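Long-range contact in 23S rRNA (guanine(2535)-N(1))-methyltransferase (Streptomyces viridochromogenes, PDB 1O9G), which methylates N1 of guanine-2535 in 23S ribosomal RNA with S-adenosyl-L-methionine, conferring resistance to the orthosomycin antibiotic avilamycin: residues 99-113 with 124-138. The protein carries 3 engineered substitutions. Numbering follows the deposited sequence.
Sequences LLSPAGLTARELERR and YLEAAQAARRLRERL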
ATOM      1  N   LEU A  99      -2.773 -12.620  -4.933  1.00 12.65           N
ATOM      2  CA  LEU A  99      -2.027 -12.390  -6.158  1.00 12.95           C
ATOM      3  C   LEU A  99      -0.525 -12.209  -5.968  1.00 12.73           C
ATOM      4  O   LEU A  99       0.203 -12.085  -6.946  1.00 13.50           O
ATOM      5  CB  LEU A  99      -2.597 -11.168  -6.897  1.00 12.80           C
ATOM      6  CG  LEU A  99      -4.092 -11.272  -7.230  1.00 11.91           C
ATOM      7  CD1 LEU A  99      -4.549  -9.940  -7.748  1.00 13.25           C
ATOM      8  CD2 LEU A  99      -4.365 -12.378  -8.224  1.00 14.50           C
ATOM      9  N   LEU A 100      -0.058 -12.216  -4.730  1.00 12.40           N
ATOM     10  CA  LEU A 100       1.370 -12.087  -4.444  1.00 12.06           C
ATOM     11  C   LEU A 100       2.096 -13.418  -4.518  1.00 13.10           C
ATOM     12  O   LEU A 100       3.277 -13.469  -4.196  1.00 13.40           O
ATOM     13  CB  LEU A 100       1.594 -11.415  -3.100  1.00 11.32           C
ATOM     14  CG  LEU A 100       1.101  -9.983  -3.057  1.00 11.60           C
ATOM     15  CD1 LEU A 100       1.277  -9.441  -1.688  1.00 14.60           C
ATOM     16  CD2 LEU A 100       1.819  -9.091  -4.084  1.00 13.04           C
ATOM     17  N   SER A 101       1.415 -14.477  -4.917  1.00 15.91           N
ATOM     18  CA  SER A 101       2.111 -15.727  -5.225  1.00 17.34           C
ATOM     19  C   SER A 101       1.857 -16.148  -6.658  1.00 17.59           C
ATOM     20  O   SER A 101       0.820 -15.826  -7.233  1.00 17.06           O
ATOM     21  CB  SER A 101       1.718 -16.847  -4.284  1.00 19.39           C
ATOM     22  OG  SER A 101       0.478 -17.387  -4.664  1.00 22.07           O
ATOM     23  N   PRO A 102       2.792 -16.861  -7.267  1.00 18.44           N
ATOM     24  CA  PRO A 102       2.494 -17.425  -8.593  1.00 20.13           C
ATOM     25  C   PRO A 102       1.203 -18.242  -8.638  1.00 19.88           C
ATOM     26  O   PRO A 102       0.453 -18.072  -9.620  1.00 18.98           O
ATOM     27  CB  PRO A 102       3.729 -18.258  -8.905  1.00 23.01           C
ATOM     28  CG  PRO A 102       4.832 -17.563  -8.146  1.00 22.25           C
ATOM     29  CD  PRO A 102       4.179 -17.134  -6.855  1.00 20.80           C
ATOM     30  N   ALA A 103       0.884 -19.010  -7.607  1.00 20.87           N
ATOM     31  CA  ALA A 103      -0.340 -19.824  -7.610  1.00 22.23           C
ATOM     32  C   ALA A 103      -1.573 -18.931  -7.652  1.00 20.28           C
ATOM     33  O   ALA A 103      -2.523 -19.240  -8.332  1.00 21.02           O
ATOM     34  CB  ALA A 103      -0.418 -20.760  -6.405  1.00 25.05           C
ATOM     35  N   GLY A 104      -1.564 -17.825  -6.929  1.00 18.14           N
ATOM     36  CA  GLY A 104      -2.689 -16.906  -6.953  1.00 17.30           C
ATOM     37  C   GLY A 104      -2.907 -16.252  -8.298  1.00 15.57           C
ATOM     38  O   GLY A 104      -4.052 -16.050  -8.775  1.00 14.88           O
ATOM     39  N   LEU A 105      -1.805 -15.913  -8.949  1.00 15.05           N
ATOM     40  CA  LEU A 105      -1.868 -15.328 -10.283  1.00 15.14           C
ATOM     41  C   LEU A 105      -2.330 -16.360 -11.297  1.00 16.01           C
ATOM     42  O   LEU A 105      -3.088 -16.025 -12.193  1.00 16.77           O
ATOM     43  CB  LEU A 105      -0.532 -14.700 -10.681  1.00 15.25           C
ATOM     44  CG  LEU A 105      -0.316 -13.354 -10.000  1.00 14.10           C
ATOM     45  CD1 LEU A 105       1.151 -12.964 -10.012  1.00 15.61           C
ATOM     46  CD2 LEU A 105      -1.174 -12.274 -10.627  1.00 16.32           C
ATOM     47  N   THR A 106      -1.916 -17.617 -11.140  1.00 17.48           N
ATOM     48  CA  THR A 106      -2.374 -18.699 -12.011  1.00 19.39           C
ATOM     49  C   THR A 106      -3.878 -18.882 -11.854  1.00 19.21           C
ATOM     50  O   THR A 106      -4.560 -19.051 -12.853  1.00 19.34           O
ATOM     51  CB  THR A 106      -1.613 -19.976 -11.689  1.00 22.34           C
ATOM     52  OG1 THR A 106      -0.275 -19.838 -12.159  1.00 25.58           O
ATOM     53  CG2 THR A 106      -2.167 -21.158 -12.433  1.00 26.07           C
ATOM     54  N   ALA A 107      -4.392 -18.832 -10.626  1.00 18.60           N
ATOM     55  CA  ALA A 107      -5.819 -18.974 -10.362  1.00 18.70           C
ATOM     56  C   ALA A 107      -6.611 -17.824 -10.995  1.00 17.40           C
ATOM     57  O   ALA A 107      -7.642 -18.044 -11.607  1.00 17.14           O
ATOM     58  CB  ALA A 107      -6.101 -19.061  -8.883  1.00 19.33           C
ATOM     59  N   ARG A 108      -6.118 -16.604 -10.885  1.00 15.24           N
ATOM     60  CA  ARG A 108      -6.773 -15.460 -11.488  1.00 15.02           C
ATOM     61  C   ARG A 108      -6.763 -15.531 -13.001  1.00 15.32           C
ATOM     62  O   ARG A 108      -7.770 -15.190 -13.648  1.00 15.46           O
ATOM     63  CB  ARG A 108      -6.134 -14.166 -10.955  1.00 15.04           C
ATOM     64  CG  ARG A 108      -6.754 -12.869 -11.434  1.00 14.12           C
ATOM     65  CD  ARG A 108      -8.205 -12.706 -11.163  1.00 16.27           C
ATOM     66  NE  ARG A 108      -8.587 -11.299 -11.190  1.00 16.44           N
ATOM     67  CZ  ARG A 108      -9.826 -10.842 -11.186  1.00 19.94           C
ATOM     68  NH1 ARG A 108     -10.860 -11.657 -11.198  1.00 21.45           N
ATOM     69  NH2 ARG A 108     -10.016  -9.541 -11.174  1.00 25.24           N
ATOM     70  N   GLU A 109      -5.641 -15.935 -13.564  1.00 15.84           N
ATOM     71  CA  GLU A 109      -5.522 -16.093 -15.019  1.00 16.32           C
ATOM     72  C   GLU A 109      -6.556 -17.114 -15.493  1.00 17.46           C
ATOM     73  O   GLU A 109      -7.217 -16.897 -16.512  1.00 17.16           O
ATOM     74  CB  GLU A 109      -4.120 -16.564 -15.440  1.00 17.90           C
ATOM     75  CG  GLU A 109      -3.936 -16.704 -16.937  1.00 21.56           C
ATOM     76  CD  GLU A 109      -2.574 -17.239 -17.346  1.00 24.97           C
ATOM     77  OE1 GLU A 109      -1.686 -17.325 -16.483  1.00 26.92           O
ATOM     78  OE2 GLU A 109      -2.425 -17.577 -18.538  1.00 28.51           O
ATOM     79  N   LEU A 110      -6.695 -18.214 -14.768  1.00 17.97           N
ATOM     80  CA  LEU A 110      -7.618 -19.280 -15.148  1.00 20.28           C
ATOM     81  C   LEU A 110      -9.036 -18.749 -15.085  1.00 18.53           C
ATOM     82  O   LEU A 110      -9.838 -19.034 -15.970  1.00 18.81           O
ATOM     83  CB  LEU A 110      -7.458 -20.516 -14.272  1.00 23.15           C
ATOM     84  CG  LEU A 110      -8.373 -21.703 -14.494  1.00 28.40           C
ATOM     85  CD1 LEU A 110      -8.287 -22.205 -15.930  1.00 32.96           C
ATOM     86  CD2 LEU A 110      -7.972 -22.782 -13.500  1.00 32.82           C
ATOM     87  N   GLU A 111      -9.373 -18.005 -14.042  1.00 17.12           N
ATOM     88  CA  GLU A 111     -10.698 -17.410 -13.910  1.00 17.95           C
ATOM     89  C   GLU A 111     -11.036 -16.546 -15.123  1.00 15.50           C
ATOM     90  O   GLU A 111     -12.132 -16.629 -15.672  1.00 15.96           O
ATOM     91  CB  GLU A 111     -10.820 -16.568 -12.634  1.00 18.14           C
ATOM     92  CG  GLU A 111     -12.153 -15.853 -12.490  1.00 21.26           C
ATOM     93  CD  GLU A 111     -12.303 -15.062 -11.192  1.00 27.26           C
ATOM     94  OE1 GLU A 111     -11.343 -14.376 -10.769  1.00 28.57           O
ATOM     95  OE2 GLU A 111     -13.389 -15.128 -10.589  1.00 36.48           O
ATOM     96  N   ARG A 112     -10.088 -15.698 -15.517  1.00 14.54           N
ATOM     97  CA  ARG A 112     -10.252 -14.810 -16.663  1.00 14.16           C
ATOM     98  C   ARG A 112     -10.409 -15.606 -17.965  1.00 14.79           C
ATOM     99  O   ARG A 112     -11.228 -15.253 -18.816  1.00 13.95           O
ATOM    100  CB  ARG A 112      -9.088 -13.834 -16.782  1.00 13.86           C
ATOM    101  CG  ARG A 112      -9.080 -12.753 -15.724  1.00 15.46           C
ATOM    102  CD  ARG A 112     -10.374 -12.000 -15.650  1.00 15.44           C
ATOM    103  NE  ARG A 112     -10.292 -10.700 -15.007  1.00 17.23           N
ATOM    104  CZ  ARG A 112     -11.354 -10.003 -14.629  1.00 19.60           C
ATOM    105  NH1 ARG A 112     -12.569 -10.515 -14.735  1.00 21.28           N
ATOM    106  NH2 ARG A 112     -11.209  -8.795 -14.116  1.00 21.25           N
ATOM    107  N   ARG A 113      -9.623 -16.655 -18.145  1.00 14.45           N
ATOM    108  CA  ARG A 113      -9.758 -17.516 -19.324  1.00 16.65           C
ATOM    109  C   ARG A 113     -11.103 -18.203 -19.380  1.00 17.18           C
ATOM    110  O   ARG A 113     -11.704 -18.300 -20.466  1.00 18.04           O
ATOM    111  CB  ARG A 113      -8.640 -18.544 -19.399  1.00 19.24           C
ATOM    112  CG  ARG A 113      -7.296 -17.923 -19.655  1.00 21.59           C
ATOM    113  CD  ARG A 113      -6.201 -18.898 -19.995  1.00 26.92           C
ATOM    114  NE  ARG A 113      -4.935 -18.191 -20.072  1.00 27.62           N
ATOM    115  CZ  ARG A 113      -4.536 -17.451 -21.104  1.00 29.56           C
ATOM    116  NH1 ARG A 113      -5.290 -17.322 -22.186  1.00 30.13           N
ATOM    117  NH2 ARG A 113      -3.360 -16.827 -21.042  1.00 31.87           N
ATOM    118  N   TYR A 124     -11.458  -9.987 -21.270  1.00 13.29           N
ATOM    119  CA  TYR A 124     -11.141 -11.093 -20.361  1.00 12.74           C
ATOM    120  C   TYR A 124      -9.798 -11.709 -20.767  1.00 13.36           C
ATOM    121  O   TYR A 124      -9.016 -12.128 -19.908  1.00 14.52           O
ATOM    122  CB  TYR A 124     -12.236 -12.155 -20.329  1.00 14.29           C
ATOM    123  CG  TYR A 124     -13.522 -11.686 -19.717  1.00 15.11           C
ATOM    124  CD1 TYR A 124     -13.591 -11.358 -18.376  1.00 16.75           C
ATOM    125  CD2 TYR A 124     -14.648 -11.551 -20.479  1.00 16.30           C
ATOM    126  CE1 TYR A 124     -14.768 -10.935 -17.814  1.00 19.97           C
ATOM    127  CE2 TYR A 124     -15.853 -11.095 -19.935  1.00 17.30           C
ATOM    128  CZ  TYR A 124     -15.891 -10.794 -18.598  1.00 18.61           C
ATOM    129  OH  TYR A 124     -17.095 -10.369 -18.093  1.00 24.57           O
ATOM    130  N   LEU A 125      -9.546 -11.789 -22.076  1.00 14.09           N
ATOM    131  CA  LEU A 125      -8.263 -12.305 -22.554  1.00 15.62           C
ATOM    132  C   LEU A 125      -7.121 -11.298 -22.381  1.00 17.21           C
ATOM    133  O   LEU A 125      -5.993 -11.709 -22.157  1.00 17.98           O
ATOM    134  CB  LEU A 125      -8.358 -12.751 -24.013  1.00 16.74           C
ATOM    135  CG  LEU A 125      -9.053 -14.071 -24.259  1.00 18.73           C
ATOM    136  CD1 LEU A 125      -9.027 -14.380 -25.753  1.00 22.34           C
ATOM    137  CD2 LEU A 125      -8.434 -15.239 -23.448  1.00 23.62           C
ATOM    138  N   GLU A 126      -7.414 -10.011 -22.465  1.00 16.51           N
ATOM    139  CA  GLU A 126      -6.466  -8.945 -22.123  1.00 18.11           C
ATOM    140  C   GLU A 126      -6.056  -9.128 -20.649  1.00 17.51           C
ATOM    141  O   GLU A 126      -4.869  -9.051 -20.318  1.00 19.31           O
ATOM    142  CB  GLU A 126      -7.062  -7.548 -22.364  1.00 19.18           C
ATOM    143  CG  GLU A 126      -7.195  -7.131 -23.838  1.00 22.06           C
ATOM    144  CD  GLU A 126      -7.830  -5.743 -24.039  1.00 24.54           C
ATOM    145  OE1 GLU A 126      -9.032  -5.554 -23.733  1.00 27.23           O
ATOM    146  OE2 GLU A 126      -7.142  -4.831 -24.510  1.00 31.13           O
ATOM    147  N   ALA A 127      -7.011  -9.453 -19.784  1.00 15.74           N
ATOM    148  CA  ALA A 127      -6.724  -9.629 -18.376  1.00 15.43           C
ATOM    149  C   ALA A 127      -5.956 -10.927 -18.112  1.00 15.44           C
ATOM    150  O   ALA A 127      -5.078 -10.966 -17.261  1.00 15.49           O
ATOM    151  CB  ALA A 127      -7.997  -9.598 -17.556  1.00 15.22           C
ATOM    152  N   ALA A 128      -6.306 -12.011 -18.798  1.00 14.68           N
ATOM    153  CA  ALA A 128      -5.601 -13.279 -18.610  1.00 16.49           C
ATOM    154  C   ALA A 128      -4.133 -13.117 -18.966  1.00 16.59           C
ATOM    155  O   ALA A 128      -3.296 -13.575 -18.212  1.00 15.89           O
ATOM    156  CB  ALA A 128      -6.242 -14.389 -19.422  1.00 17.67           C
ATOM    157  N   GLN A 129      -3.819 -12.458 -20.081  1.00 16.87           N
ATOM    158  CA  GLN A 129      -2.431 -12.226 -20.484  1.00 18.89           C
ATOM    159  C   GLN A 129      -1.696 -11.311 -19.497  1.00 17.56           C
ATOM    160  O   GLN A 129      -0.512 -11.509 -19.251  1.00 19.08           O
ATOM    161  CB  GLN A 129      -2.340 -11.700 -21.935  1.00 20.46           C
ATOM    162  CG  GLN A 129      -2.875 -10.263 -22.260  1.00 24.35           C
ATOM    163  CD  GLN A 129      -2.846  -9.913 -23.752  1.00 28.92           C
ATOM    164  OE1 GLN A 129      -3.864 -10.033 -24.439  1.00 28.66           O
ATOM    165  NE2 GLN A 129      -1.686  -9.483 -24.257  1.00 29.99           N
ATOM    166  N   ALA A 130      -2.384 -10.323 -18.942  1.00 16.22           N
ATOM    167  CA  ALA A 130      -1.786  -9.459 -17.924  1.00 16.37           C
ATOM    168  C   ALA A 130      -1.399 -10.300 -16.693  1.00 15.89           C
ATOM    169  O   ALA A 130      -0.338 -10.113 -16.098  1.00 16.85           O
ATOM    170  CB  ALA A 130      -2.728  -8.320 -17.542  1.00 16.22           C
ATOM    171  N   ALA A 131      -2.253 -11.242 -16.312  1.00 15.85           N
ATOM    172  CA  ALA A 131      -1.975 -12.093 -15.138  1.00 15.51           C
ATOM    173  C   ALA A 131      -0.774 -12.985 -15.408  1.00 16.30           C
ATOM    174  O   ALA A 131       0.035 -13.194 -14.513  1.00 17.73           O
ATOM    175  CB  ALA A 131      -3.185 -12.934 -14.776  1.00 15.58           C
ATOM    176  N   ARG A 132      -0.666 -13.506 -16.634  1.00 17.46           N
ATOM    177  CA  ARG A 132       0.475 -14.312 -17.037  1.00 19.66           C
ATOM    178  C   ARG A 132       1.758 -13.484 -16.943  1.00 19.54           C
ATOM    179  O   ARG A 132       2.738 -13.956 -16.381  1.00 19.93           O
ATOM    180  CB  ARG A 132       0.304 -14.843 -18.462  1.00 21.46           C
ATOM    181  CG  ARG A 132       1.557 -15.486 -19.027  1.00 26.12           C
ATOM    182  CD  ARG A 132       1.432 -15.887 -20.497  1.00 31.62           C
ATOM    183  NE  ARG A 132       1.132 -14.750 -21.386  1.00 36.12           N
ATOM    184  CZ  ARG A 132       2.017 -13.807 -21.739  1.00 40.31           C
ATOM    185  NH1 ARG A 132       3.264 -13.819 -21.266  1.00 42.00           N
ATOM    186  NH2 ARG A 132       1.655 -12.825 -22.561  1.00 41.47           N
ATOM    187  N   ARG A 133       1.757 -12.267 -17.474  1.00 18.90           N
ATOM    188  CA  ARG A 133       2.946 -11.419 -17.433  1.00 19.13           C
ATOM    189  C   ARG A 133       3.350 -11.072 -15.994  1.00 17.95           C
ATOM    190  O   ARG A 133       4.553 -11.114 -15.640  1.00 18.98           O
ATOM    191  CB  ARG A 133       2.782 -10.149 -18.247  1.00 19.90           C
ATOM    192  CG  ARG A 133       2.749 -10.351 -19.760  1.00 23.03           C
ATOM    193  CD  ARG A 133       2.818  -9.052 -20.499  1.00 26.74           C
ATOM    194  NE  ARG A 133       1.582  -8.291 -20.334  1.00 27.85           N
ATOM    195  CZ  ARG A 133       0.531  -8.348 -21.144  1.00 25.22           C
ATOM    196  NH1 ARG A 133       0.541  -9.076 -22.252  1.00 29.12           N
ATOM    197  NH2 ARG A 133      -0.547  -7.638 -20.867  1.00 22.58           N
ATOM    198  N   LEU A 134       2.371 -10.776 -15.163  1.00 16.21           N
ATOM    199  CA  LEU A 134       2.649 -10.456 -13.761  1.00 15.30           C
ATOM    200  C   LEU A 134       3.261 -11.666 -13.067  1.00 15.43           C
ATOM    201  O   LEU A 134       4.150 -11.499 -12.236  1.00 15.65           O
ATOM    202  CB  LEU A 134       1.382  -9.962 -13.016  1.00 14.64           C
ATOM    203  CG  LEU A 134       0.870  -8.587 -13.422  1.00 15.52           C
ATOM    204  CD1 LEU A 134      -0.497  -8.357 -12.757  1.00 15.92           C
ATOM    205  CD2 LEU A 134       1.864  -7.509 -13.039  1.00 15.09           C
ATOM    206  N   ARG A 135       2.743 -12.857 -13.332  1.00 15.43           N
ATOM    207  CA  ARG A 135       3.300 -14.093 -12.773  1.00 15.78           C
ATOM    208  C   ARG A 135       4.740 -14.313 -13.214  1.00 17.13           C
ATOM    209  O   ARG A 135       5.580 -14.677 -12.400  1.00 17.25           O
ATOM    210  CB  ARG A 135       2.464 -15.317 -13.104  1.00 17.91           C
ATOM    211  CG  ARG A 135       3.007 -16.620 -12.544  1.00 19.63           C
ATOM    212  CD  ARG A 135       2.158 -17.856 -12.780  1.00 24.19           C
ATOM    213  NE  ARG A 135       1.520 -17.869 -14.086  1.00 26.66           N
ATOM    214  CZ  ARG A 135       2.122 -18.111 -15.233  1.00 32.51           C
ATOM    215  NH1 ARG A 135       3.409 -18.431 -15.277  1.00 35.24           N
ATOM    216  NH2 ARG A 135       1.405 -18.068 -16.354  1.00 32.25           N
ATOM    217  N   GLU A 136       5.026 -14.100 -14.487  1.00 18.35           N
ATOM    218  CA  GLU A 136       6.375 -14.270 -14.999  1.00 21.02           C
ATOM    219  C   GLU A 136       7.354 -13.296 -14.327  1.00 20.44           C
ATOM    220  O   GLU A 136       8.457 -13.700 -13.956  1.00 21.61           O
ATOM    221  CB  GLU A 136       6.414 -14.159 -16.530  1.00 23.91           C
ATOM    222  CG  GLU A 136       5.621 -15.271 -17.214  1.00 27.36           C
ATOM    223  CD  GLU A 136       5.413 -15.061 -18.703  1.00 34.76           C
ATOM    224  OE1 GLU A 136       5.601 -13.922 -19.199  1.00 37.50           O
ATOM    225  OE2 GLU A 136       5.054 -16.056 -19.371  1.00 37.81           O
ATOM    226  N   ARG A 137       6.962 -12.042 -14.153  1.00 19.42           N
ATOM    227  CA  ARG A 137       7.782 -11.069 -13.441  1.00 19.47           C
ATOM    228  C   ARG A 137       7.953 -11.450 -11.961  1.00 17.05           C
ATOM    229  O   ARG A 137       9.077 -11.422 -11.459  1.00 17.76           O
ATOM    230  CB  ARG A 137       7.238  -9.630 -13.596  1.00 19.54           C
ATOM    231  CG  ARG A 137       7.472  -9.052 -14.973  1.00 24.34           C
ATOM    232  CD  ARG A 137       7.217  -7.552 -15.142  1.00 27.53           C
ATOM    233  NE  ARG A 137       5.804  -7.157 -15.087  1.00 28.20           N
ATOM    234  CZ  ARG A 137       4.957  -7.157 -16.123  1.00 27.67           C
ATOM    235  NH1 ARG A 137       5.344  -7.567 -17.332  1.00 30.93           N
ATOM    236  NH2 ARG A 137       3.705  -6.737 -15.960  1.00 25.30           N
ATOM    237  N   LEU A 138       6.884 -11.879 -11.311  1.00 15.91           N
ATOM    238  CA  LEU A 138       6.943 -12.241  -9.911  1.00 15.16           C
ATOM    239  C   LEU A 138       7.920 -13.400  -9.697  1.00 15.56           C
ATOM    240  O   LEU A 138       8.752 -13.374  -8.789  1.00 16.13           O
ATOM    241  CB  LEU A 138       5.554 -12.585  -9.363  1.00 14.86           C
ATOM    242  CG  LEU A 138       5.429 -13.090  -7.917  1.00 14.67           C
ATOM    243  CD1 LEU A 138       5.833 -11.983  -6.964  1.00 14.18           C
ATOM    244  CD2 LEU A 138       4.035 -13.536  -7.626  1.00 16.44           C
TER
HETATM  245  O   HOH W   1      -0.757 -16.269 -14.207  1.00 25.20           O
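L105 enters a hole formed by A131, L134, R135 and L138, and this knob-into-hole fit illustrates how an antiparallel helical hairpin interlocks side chains. The axes of the short segments 102-113 and 124-138 approach to 8.1 Å, their N-to-C directions 164° apart, and the backbones come nearest at E109 and A128, whose CA atoms lie 4.6 Å apart. Here alanines keep the seam tight: the CB of A131 meets the CB of E109 at 3.8 Å. At one end L138 lays CD2 3.7 Å from CD of P102, the two side chains crossing at about a right angle, while its side chain also reaches L71 of helix 64-72, which ties the hairpin to the Rossmann-like methyltransferase body. At the other end R112 bends at chi2 (-54°), bringing NE within 3.6 Å of CB of A127 and NH1 to the edge of the Y124 ring; its guanidinium also bonds to Q115 and to the backbone of V20.

The polar flank is more open to solvent, with T106 exposed and E109, R113 and R135 partly so. With CG anti to the backbone N (chi1 -178°) and an extended chain, E109 reaches across to R135, whose NH2 donates to the syn lone pair of E109 OE1 at 3.2 Å along a nearly straight path, carboxylate and guanidinium almost coplanar. One ordered water joins OE1 to R135 NE. R113 grips E109 OE2 side-on through NE and NH2, with R113 NH2 2.8 Å from E109 OE2. CB of A128 lies over one face of that guanidinium. One carboxylate therefore serves two arginines, one from each helix, which should favour its ionised form and fix its rotation.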